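Local atomic coordinates of ESX-1 secretion-associated protein EspB (Mycobacterium marinum, PDB entry 7P0Z), a protein that is secreted through the mycobacterial ESX-1 system and assembles into a seven-subunit ring, probably forming a channel-like structure. Residues E22-M27 and E68-A73; R59-A64 and P277-A282; L17-E22 and R173-W178. All blocks are in the same frame, centred on the assembly; numbering follows the deposited sequence.

In the fold
The three contacts illustrate how two helices of the PE part, 13-23 and 42-81, are held to each other and to two loops of the PPE part in a single chain. Interaction 1 closes the PE hairpin, and interactions 2 and 3 tie that hairpin to residues of the PPE part. Interactions 1 and 2 share helix 42-81, their centres 12 Å apart, and are linked by a probable hydrogen bond of 2.8 Å from Ala282 N to Glu68 OE2. Interaction 3 also lies 12 Å from interaction 1, centre to centre; the two share Glu22, and Ala73 CB packs on Ala20 O. Interactions 2 and 3 do not touch, their nearest atoms being about 11 Å apart.

Interaction 1. Residues E22-M27 and E68-A73; sequences EVEAPM and ERQRLA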
loop_
_atom_site.group_PDB
_atom_site.type_symbol
_atom_site.label_atom_id
_atom_site.label_comp_id
_atom_site.label_asym_id
_atom_site.label_seq_id
_atom_site.Cartn_x
_atom_site.Cartn_y
_atom_site.Cartn_z
ATOM N N GLU A 22 -44.016 -12.665 1.236
ATOM C CA GLU A 22 -43.125 -12.066 2.211
ATOM C C GLU A 22 -42.026 -11.239 1.559
ATOM O O GLU A 22 -41.570 -10.253 2.140
ATOM C CB GLU A 22 -42.513 -13.149 3.088
ATOM C CG GLU A 22 -41.628 -12.602 4.169
ATOM C CD GLU A 22 -41.032 -13.654 5.063
ATOM O OE1 GLU A 22 -41.352 -14.842 4.894
ATOM O OE2 GLU A 22 -40.206 -13.292 5.918
ATOM N N VAL A 23 -41.587 -11.612 0.366
ATOM C CA VAL A 23 -40.409 -10.959 -0.164
ATOM C C VAL A 23 -40.749 -9.601 -0.754
ATOM O O VAL A 23 -39.898 -8.714 -0.800
ATOM C CB VAL A 23 -39.712 -11.861 -1.193
ATOM C CG1 VAL A 23 -40.469 -11.892 -2.491
ATOM C CG2 VAL A 23 -38.285 -11.417 -1.401
ATOM N N GLU A 24 -41.978 -9.401 -1.208
ATOM C CA GLU A 24 -42.370 -8.136 -1.790
ATOM C C GLU A 24 -43.206 -7.297 -0.844
ATOM O O GLU A 24 -43.791 -6.307 -1.271
ATOM C CB GLU A 24 -43.132 -8.358 -3.091
ATOM C CG GLU A 24 -44.568 -8.752 -2.873
ATOM C CD GLU A 24 -45.351 -8.817 -4.145
ATOM O OE1 GLU A 24 -44.876 -8.298 -5.169
ATOM O OE2 GLU A 24 -46.466 -9.369 -4.125
ATOM N N ALA A 25 -43.287 -7.667 0.421
ATOM C CA ALA A 25 -43.942 -6.800 1.374
ATOM C C ALA A 25 -43.139 -5.511 1.504
ATOM O O ALA A 25 -41.929 -5.514 1.308
ATOM C CB ALA A 25 -44.057 -7.485 2.727
ATOM N N PRO A 26 -43.786 -4.391 1.798
ATOM C CA PRO A 26 -43.042 -3.136 1.919
ATOM C C PRO A 26 -41.977 -3.219 2.991
ATOM O O PRO A 26 -42.179 -3.807 4.046
ATOM C CB PRO A 26 -44.123 -2.122 2.283
ATOM C CG PRO A 26 -45.209 -2.916 2.827
ATOM C CD PRO A 26 -45.207 -4.203 2.106
ATOM N N MET A 27 -40.834 -2.635 2.707
ATOM C CA MET A 27 -39.805 -2.489 3.713
ATOM C C MET A 27 -40.018 -1.174 4.441
ATOM O O MET A 27 -41.031 -0.500 4.269
ATOM C CB MET A 27 -38.428 -2.597 3.082
ATOM C CG MET A 27 -38.258 -3.858 2.295
ATOM S SD MET A 27 -36.658 -4.026 1.529
ATOM C CE MET A 27 -35.725 -4.709 2.875
ATOM N N GLU A 68 -37.472 -4.525 -8.239
ATOM C CA GLU A 68 -36.823 -5.823 -8.368
ATOM C C GLU A 68 -37.472 -6.860 -7.465
ATOM O O GLU A 68 -37.582 -8.032 -7.829
ATOM C CB GLU A 68 -35.335 -5.725 -8.078
ATOM C CG GLU A 68 -34.565 -5.005 -9.149
ATOM C CD GLU A 68 -34.930 -5.469 -10.554
ATOM O OE1 GLU A 68 -35.683 -4.756 -11.240
ATOM O OE2 GLU A 68 -34.471 -6.546 -10.972
ATOM N N ARG A 69 -37.914 -6.452 -6.289
ATOM C CA ARG A 69 -38.552 -7.421 -5.414
ATOM C C ARG A 69 -39.919 -7.838 -5.938
ATOM O O ARG A 69 -40.310 -8.998 -5.790
ATOM C CB ARG A 69 -38.628 -6.877 -3.998
ATOM C CG ARG A 69 -37.285 -6.891 -3.331
ATOM C CD ARG A 69 -37.390 -6.600 -1.878
ATOM N NE ARG A 69 -38.026 -5.321 -1.640
ATOM C CZ ARG A 69 -37.395 -4.161 -1.689
ATOM N NH1 ARG A 69 -36.115 -4.121 -1.992
ATOM N NH2 ARG A 69 -38.049 -3.048 -1.448
ATOM N N GLN A 70 -40.659 -6.930 -6.570
ATOM C CA GLN A 70 -41.893 -7.380 -7.205
ATOM C C GLN A 70 -41.621 -8.409 -8.283
ATOM O O GLN A 70 -42.348 -9.398 -8.409
ATOM C CB GLN A 70 -42.665 -6.240 -7.825
ATOM C CG GLN A 70 -43.394 -5.397 -6.907
ATOM C CD GLN A 70 -44.345 -4.537 -7.671
ATOM O OE1 GLN A 70 -44.425 -4.637 -8.889
ATOM N NE2 GLN A 70 -45.067 -3.678 -6.974
ATOM N N ARG A 71 -40.601 -8.177 -9.095
ATOM C CA ARG A 71 -40.317 -9.136 -10.149
ATOM C C ARG A 71 -39.885 -10.471 -9.576
ATOM O O ARG A 71 -40.253 -11.525 -10.099
ATOM C CB ARG A 71 -39.269 -8.585 -11.096
ATOM C CG ARG A 71 -39.799 -7.464 -11.902
ATOM C CD ARG A 71 -38.765 -6.899 -12.779
ATOM N NE ARG A 71 -39.322 -5.817 -13.548
ATOM C CZ ARG A 71 -38.738 -5.302 -14.609
ATOM N NH1 ARG A 71 -37.570 -5.762 -14.999
ATOM N NH2 ARG A 71 -39.320 -4.320 -15.257
ATOM N N LEU A 72 -39.119 -10.449 -8.497
ATOM C CA LEU A 72 -38.728 -11.694 -7.862
ATOM C C LEU A 72 -39.937 -12.446 -7.321
ATOM O O LEU A 72 -40.019 -13.670 -7.437
ATOM C CB LEU A 72 -37.723 -11.407 -6.759
ATOM C CG LEU A 72 -37.356 -12.529 -5.801
ATOM C CD1 LEU A 72 -36.440 -13.510 -6.466
ATOM C CD2 LEU A 72 -36.689 -11.948 -4.592
ATOM N N ALA A 73 -40.886 -11.732 -6.728
ATOM C CA ALA A 73 -42.095 -12.386 -6.250
ATOM C C ALA A 73 -42.889 -12.997 -7.397
ATOM O O ALA A 73 -43.432 -14.099 -7.273
ATOM C CB ALA A 73 -42.954 -11.397 -5.473
#
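Met27 and Arg69 meet sulfur to guanidinium: Met27 SD sits over the centre of one face of the flat group, 3.3 Å from Arg69 CZ. The arginine begins with CG anti to its carbonyl carbon and bends at chi3 (-58°), which turns NE off the line of the chain. Val23 O lies at the edge of the same guanidinium and 3.5 Å from Arg69 CD, but no hydrogen bond joins them; the carbonyl is bonded instead by Arg171.

Val23 spreads its two methyls over successive residues of helix 42-81. With chi1 at 75°, CG1 takes the place between backbone N and carbonyl carbon and rests 3.9 Å from Ala73 CB, while CG2 reaches Leu72 CD2 at 3.6 Å, the two side chains crossing at about a right angle. Glu24, the first residue to leave helical geometry, runs its extended chain across the Ala73 methyl; its OE1 comes within 3.7 Å of both Ala73 CB and Gln70 CG. The other oxygen, OE2, makes a salt bridge with Arg77, one turn further along.

Helix 181-224 adds Ile197 against both Met27 and Arg69. An end of helix 13-23 packed through small and branched side chains on an antiparallel long helix is the helical hairpin of a PE domain.

Interaction 2. Residues R59-A64 and P277-A282; sequences RLYLQA and PKPPAA
Tyr61 is the first residue of the 59-64 helical turn to touch the loop, and it does so with one edge of its ring. Its CG stands anti to the carbonyl carbon (chi1 -85°), and the CD2-CE2 side meets the backbone of the passing chain. CE2 lies 3.6 Å from Lys278 CA and 3.8 Å from Lys278 CB, both close to the ring plane, whereas Pro277 O approaches CD2 obliquely at 3.5 Å. That carbonyl is not left to the ring alone, since Trp196 NE1 gives it a hydrogen bond. The lysine presents just the root of its side chain: the rest leads away from the helix.

Ala64, almost one turn later, faces the next residue of the loop. Its CB packs 3.9 Å from Pro279 CD, and Pro279 CG lies 3.8 Å from the Ala64 backbone carbon, so that the CG and CD carbons of the proline ring rest on the helix. Pro279 CD also comes within 4.4 Å of Tyr61 CD2, which lets the proline bridge the two helical residues.

No hydrogen bond crosses the contact. The loop residues all hold polyproline II backbone angles, an extended form whose first three residues meet this helical turn through van der Waals contacts of backbone and side chain alike. Pro279 is thus wedged between helix 42-81, where it also meets Glu68, and Trp196 of helix 181-224. A neighbouring subunit, the second, adds Ile174 against Ala64 and Asp191 against Lys278, placing the seam between helices and next to a subunit interface.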
loop_
_atom_site.group_PDB
_atom_site.type_symbol
_atom_site.label_atom_id
_atom_site.label_comp_id
_atom_site.label_asym_id
_atom_site.label_seq_id
_atom_site.Cartn_x
_atom_site.Cartn_y
_atom_site.Cartn_z
ATOM N N ARG A 59 -33.151 7.490 -2.111
ATOM C CA ARG A 59 -34.568 7.154 -2.159
ATOM C C ARG A 59 -34.965 6.614 -3.529
ATOM O O ARG A 59 -35.733 5.646 -3.640
ATOM C CB ARG A 59 -35.406 8.375 -1.785
ATOM C CG ARG A 59 -35.442 8.629 -0.303
ATOM C CD ARG A 59 -36.381 9.735 0.083
ATOM N NE ARG A 59 -35.898 11.029 -0.365
ATOM C CZ ARG A 59 -35.260 11.900 0.403
ATOM N NH1 ARG A 59 -35.025 11.639 1.671
ATOM N NH2 ARG A 59 -34.861 13.040 -0.108
ATOM N N LEU A 60 -34.426 7.217 -4.582
ATOM C CA LEU A 60 -34.685 6.744 -5.931
ATOM C C LEU A 60 -34.238 5.298 -6.124
ATOM O O LEU A 60 -34.974 4.460 -6.668
ATOM C CB LEU A 60 -33.971 7.658 -6.904
ATOM C CG LEU A 60 -34.273 7.434 -8.367
ATOM C CD1 LEU A 60 -35.613 8.023 -8.680
ATOM C CD2 LEU A 60 -33.196 8.077 -9.167
ATOM N N TYR A 61 -33.033 4.979 -5.685
ATOM C CA TYR A 61 -32.594 3.605 -5.862
ATOM C C TYR A 61 -33.375 2.633 -4.991
ATOM O O TYR A 61 -33.491 1.453 -5.329
ATOM C CB TYR A 61 -31.113 3.495 -5.595
ATOM C CG TYR A 61 -30.366 3.831 -6.815
ATOM C CD1 TYR A 61 -30.079 5.138 -7.117
ATOM C CD2 TYR A 61 -29.989 2.850 -7.705
ATOM C CE1 TYR A 61 -29.421 5.461 -8.235
ATOM C CE2 TYR A 61 -29.330 3.163 -8.837
ATOM C CZ TYR A 61 -29.043 4.470 -9.095
ATOM O OH TYR A 61 -28.380 4.800 -10.230
ATOM N N LEU A 62 -33.909 3.097 -3.871
ATOM C CA LEU A 62 -34.759 2.223 -3.086
ATOM C C LEU A 62 -36.013 1.856 -3.856
ATOM O O LEU A 62 -36.474 0.713 -3.800
ATOM C CB LEU A 62 -35.106 2.886 -1.768
ATOM C CG LEU A 62 -33.921 2.894 -0.820
ATOM C CD1 LEU A 62 -34.233 3.772 0.337
ATOM C CD2 LEU A 62 -33.534 1.511 -0.377
ATOM N N GLN A 63 -36.577 2.807 -4.589
ATOM C CA GLN A 63 -37.710 2.467 -5.444
ATOM C C GLN A 63 -37.322 1.456 -6.516
ATOM O O GLN A 63 -38.105 0.553 -6.856
ATOM C CB GLN A 63 -38.287 3.723 -6.061
ATOM C CG GLN A 63 -39.140 4.445 -5.098
ATOM C CD GLN A 63 -39.528 5.788 -5.587
ATOM O OE1 GLN A 63 -38.875 6.352 -6.448
ATOM N NE2 GLN A 63 -40.590 6.325 -5.038
ATOM N N ALA A 64 -36.116 1.572 -7.049
ATOM C CA ALA A 64 -35.674 0.557 -8.002
ATOM C C ALA A 64 -35.636 -0.832 -7.364
ATOM O O ALA A 64 -36.097 -1.819 -7.954
ATOM C CB ALA A 64 -34.308 0.923 -8.569
ATOM N N PRO A 277 -25.472 1.771 -6.147
ATOM C CA PRO A 277 -25.525 0.847 -7.277
ATOM C C PRO A 277 -26.956 0.443 -7.539
ATOM O O PRO A 277 -27.789 0.411 -6.639
ATOM C CB PRO A 277 -24.691 -0.335 -6.801
ATOM C CG PRO A 277 -24.863 -0.313 -5.343
ATOM C CD PRO A 277 -25.041 1.105 -4.917
ATOM N N LYS A 278 -27.253 0.153 -8.786
ATOM C CA LYS A 278 -28.583 -0.321 -9.074
ATOM C C LYS A 278 -28.714 -1.757 -8.592
ATOM O O LYS A 278 -27.729 -2.489 -8.519
ATOM C CB LYS A 278 -28.888 -0.246 -10.552
ATOM C CG LYS A 278 -28.030 -1.108 -11.387
ATOM C CD LYS A 278 -28.439 -0.914 -12.806
ATOM C CE LYS A 278 -29.855 -1.387 -12.998
ATOM N NZ LYS A 278 -30.337 -1.230 -14.379
ATOM N N PRO A 279 -29.916 -2.169 -8.216
ATOM C CA PRO A 279 -30.087 -3.511 -7.698
ATOM C C PRO A 279 -29.872 -4.543 -8.787
ATOM O O PRO A 279 -30.183 -4.298 -9.962
ATOM C CB PRO A 279 -31.539 -3.510 -7.195
ATOM C CG PRO A 279 -32.191 -2.407 -7.932
ATOM C CD PRO A 279 -31.152 -1.383 -8.154
ATOM N N PRO A 280 -29.342 -5.708 -8.447
ATOM C CA PRO A 280 -29.194 -6.766 -9.446
ATOM C C PRO A 280 -30.545 -7.172 -9.996
ATOM O O PRO A 280 -31.562 -7.103 -9.314
ATOM C CB PRO A 280 -28.546 -7.905 -8.664
ATOM C CG PRO A 280 -28.930 -7.664 -7.292
ATOM C CD PRO A 280 -29.022 -6.187 -7.100
ATOM N N ALA A 281 -30.551 -7.558 -11.256
ATOM C CA ALA A 281 -31.789 -7.976 -11.883
ATOM C C ALA A 281 -32.323 -9.216 -11.196
ATOM O O ALA A 281 -31.568 -10.123 -10.855
ATOM C CB ALA A 281 -31.560 -8.251 -13.356
ATOM N N ALA A 282 -33.624 -9.237 -10.967
ATOM C CA ALA A 282 -34.263 -10.425 -10.438
ATOM C C ALA A 282 -34.219 -11.547 -11.460
ATOM O O ALA A 282 -34.193 -11.311 -12.664
ATOM C CB ALA A 282 -35.708 -10.130 -10.066
#

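Interaction 3. Residues L17-E22 and R173-W178; sequences LNRADE and RIFENW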
loop_
_atom_site.group_PDB
_atom_site.type_symbol
_atom_site.label_atom_id
_atom_site.label_comp_id
_atom_site.label_asym_id
_atom_site.label_seq_id
_atom_site.Cartn_x
_atom_site.Cartn_y
_atom_site.Cartn_z
ATOM N N LEU A 17 -45.471 -19.810 -2.126
ATOM C CA LEU A 17 -46.363 -18.665 -2.240
ATOM C C LEU A 17 -46.248 -17.743 -1.039
ATOM O O LEU A 17 -46.270 -16.515 -1.183
ATOM C CB LEU A 17 -47.803 -19.133 -2.423
ATOM C CG LEU A 17 -48.026 -19.858 -3.738
ATOM C CD1 LEU A 17 -49.350 -20.548 -3.735
ATOM C CD2 LEU A 17 -47.930 -18.910 -4.897
ATOM N N ASN A 18 -46.130 -18.309 0.154
ATOM C CA ASN A 18 -45.960 -17.477 1.329
ATOM C C ASN A 18 -44.666 -16.685 1.255
ATOM O O ASN A 18 -44.631 -15.506 1.614
ATOM C CB ASN A 18 -45.988 -18.328 2.584
ATOM C CG ASN A 18 -47.358 -18.811 2.918
ATOM O OD1 ASN A 18 -48.351 -18.280 2.448
ATOM N ND2 ASN A 18 -47.424 -19.815 3.756
ATOM N N ARG A 19 -43.599 -17.312 0.784
ATOM C CA ARG A 19 -42.340 -16.601 0.656
ATOM C C ARG A 19 -42.429 -15.510 -0.395
ATOM O O ARG A 19 -41.817 -14.451 -0.248
ATOM C CB ARG A 19 -41.232 -17.585 0.328
ATOM C CG ARG A 19 -40.921 -18.517 1.452
ATOM C CD ARG A 19 -40.564 -17.785 2.723
ATOM N NE ARG A 19 -39.413 -16.924 2.522
ATOM C CZ ARG A 19 -38.158 -17.342 2.550
ATOM N NH1 ARG A 19 -37.886 -18.610 2.766
ATOM N NH2 ARG A 19 -37.174 -16.488 2.343
ATOM N N ALA A 20 -43.186 -15.746 -1.461
ATOM C CA ALA A 20 -43.377 -14.711 -2.467
ATOM C C ALA A 20 -44.096 -13.507 -1.890
ATOM O O ALA A 20 -43.727 -12.365 -2.167
ATOM C CB ALA A 20 -44.148 -15.260 -3.659
ATOM N N ASP A 21 -45.125 -13.733 -1.089
ATOM C CA ASP A 21 -45.762 -12.585 -0.462
ATOM C C ASP A 21 -44.842 -11.903 0.534
ATOM O O ASP A 21 -44.872 -10.681 0.657
ATOM C CB ASP A 21 -47.057 -12.988 0.205
ATOM C CG ASP A 21 -48.151 -13.210 -0.789
ATOM O OD1 ASP A 21 -47.992 -12.778 -1.943
ATOM O OD2 ASP A 21 -49.175 -13.816 -0.427
ATOM N N GLU A 22 -44.016 -12.665 1.236
ATOM C CA GLU A 22 -43.125 -12.066 2.211
ATOM C C GLU A 22 -42.026 -11.239 1.559
ATOM O O GLU A 22 -41.570 -10.253 2.140
ATOM C CB GLU A 22 -42.513 -13.149 3.088
ATOM C CG GLU A 22 -41.628 -12.602 4.169
ATOM C CD GLU A 22 -41.032 -13.654 5.063
ATOM O OE1 GLU A 22 -41.352 -14.842 4.894
ATOM O OE2 GLU A 22 -40.206 -13.292 5.918
ATOM N N ARG A 173 -34.117 -15.477 3.320
ATOM C CA ARG A 173 -33.560 -16.726 3.797
ATOM C C ARG A 173 -33.838 -17.857 2.818
ATOM O O ARG A 173 -34.730 -17.787 1.979
ATOM C CB ARG A 173 -34.135 -17.069 5.158
ATOM C CG ARG A 173 -35.554 -17.451 5.102
ATOM C CD ARG A 173 -36.120 -17.552 6.462
ATOM N NE ARG A 173 -37.529 -17.877 6.403
ATOM C CZ ARG A 173 -38.481 -16.988 6.196
ATOM N NH1 ARG A 173 -38.170 -15.726 6.007
ATOM N NH2 ARG A 173 -39.739 -17.362 6.161
ATOM N N ILE A 174 -33.032 -18.907 2.930
ATOM C CA ILE A 174 -33.218 -20.110 2.144
ATOM C C ILE A 174 -34.547 -20.773 2.475
ATOM O O ILE A 174 -35.176 -20.502 3.497
ATOM C CB ILE A 174 -32.058 -21.075 2.407
ATOM C CG1 ILE A 174 -32.055 -21.438 3.880
ATOM C CG2 ILE A 174 -30.751 -20.469 2.001
ATOM C CD1 ILE A 174 -31.086 -22.480 4.211
ATOM N N PHE A 175 -34.967 -21.664 1.597
ATOM C CA PHE A 175 -36.223 -22.364 1.779
ATOM C C PHE A 175 -36.029 -23.584 2.656
ATOM O O PHE A 175 -34.974 -24.207 2.655
ATOM C CB PHE A 175 -36.788 -22.789 0.436
ATOM C CG PHE A 175 -36.980 -21.665 -0.507
ATOM C CD1 PHE A 175 -38.030 -20.793 -0.358
ATOM C CD2 PHE A 175 -36.111 -21.481 -1.556
ATOM C CE1 PHE A 175 -38.200 -19.754 -1.231
ATOM C CE2 PHE A 175 -36.280 -20.445 -2.433
ATOM C CZ PHE A 175 -37.327 -19.582 -2.271
ATOM N N GLU A 176 -37.062 -23.923 3.410
ATOM C CA GLU A 176 -37.039 -25.175 4.152
ATOM C C GLU A 176 -37.255 -26.368 3.238
ATOM O O GLU A 176 -36.378 -27.218 3.091
ATOM C CB GLU A 176 -38.109 -25.166 5.226
ATOM C CG GLU A 176 -37.953 -24.114 6.228
ATOM C CD GLU A 176 -39.168 -24.002 7.107
ATOM O OE1 GLU A 176 -40.277 -24.294 6.621
ATOM O OE2 GLU A 176 -39.023 -23.647 8.292
ATOM N N ASN A 177 -38.412 -26.435 2.597
ATOM C CA ASN A 177 -38.854 -27.650 1.942
ATOM C C ASN A 177 -38.783 -27.599 0.433
ATOM O O ASN A 177 -39.314 -28.490 -0.218
ATOM C CB ASN A 177 -40.280 -27.978 2.358
ATOM C CG ASN A 177 -40.443 -27.996 3.820
ATOM O OD1 ASN A 177 -39.771 -28.740 4.511
ATOM N ND2 ASN A 177 -41.330 -27.168 4.319
ATOM N N TRP A 178 -38.164 -26.602 -0.151
ATOM C CA TRP A 178 -38.116 -26.523 -1.595
ATOM C C TRP A 178 -36.708 -26.797 -2.073
ATOM O O TRP A 178 -35.744 -26.316 -1.484
ATOM C CB TRP A 178 -38.591 -25.171 -2.092
ATOM C CG TRP A 178 -38.811 -25.172 -3.536
ATOM C CD1 TRP A 178 -39.116 -26.233 -4.305
ATOM C CD2 TRP A 178 -38.681 -24.067 -4.411
ATOM N NE1 TRP A 178 -39.210 -25.866 -5.608
ATOM C CE2 TRP A 178 -38.949 -24.532 -5.703
ATOM C CE3 TRP A 178 -38.381 -22.720 -4.229
ATOM C CZ2 TRP A 178 -38.927 -23.704 -6.805
ATOM C CZ3 TRP A 178 -38.355 -21.905 -5.318
ATOM C CH2 TRP A 178 -38.626 -22.396 -6.594
#
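A salt-bridge network of Arg19, Glu22 and Arg173 joins helix 13-23 to the loop that leads into the WxG motif, whose tryptophan is Trp178. At its heart the two guanidinium groups lie flat on one another, centres 3.7 Å apart and planes only 7° off parallel. Such a pairing of like charges would be costly alone; the carboxylate of Glu22 probably offsets it. Arg173 grips that carboxylate end-on with two nitrogens, NH2 to OE1 at 3.2 Å and NH1 to OE2 at 3.2 Å. OE1 is met on its syn lone pair, while the partner of OE2 stands out of the carboxylate plane. Glu22 OE1 also lies near Arg19 NE, a long ion pair through charge alone. Arg173 NH1 has a further acceptor in Lys170 O.

Arg19 reaches the loop by curling, its chain bent at both chi2 and chi3. Its NH2 donates a fairly straight bond to Arg173 O (2.8 Å, 160°), and NH1 adds a weak one to Ile174 O at 3.4 Å. These carbonyls hold the guanidinium in place at its edge. On the face opposite Arg173, Phe175 CE1 lies above the plane toward the rim; the ring covers that face only in part and is tilted 46° to it, so this side is not a parallel stack. Trp178 CE3 in turn lies over one face of the Phe175 ring.

Behind this cluster, helix 181-224 brings Met190 against Arg19 and Phe175. The loop also meets a neighbouring subunit, the third, whose Arg67 packs on Ile174. The network thus lies between helix 13-23, helix 181-224 and the 173-178 loop, with Leu76 and Arg77 of helix 42-81 packed on helix 13-23 at Ala20, beside a subunit boundary.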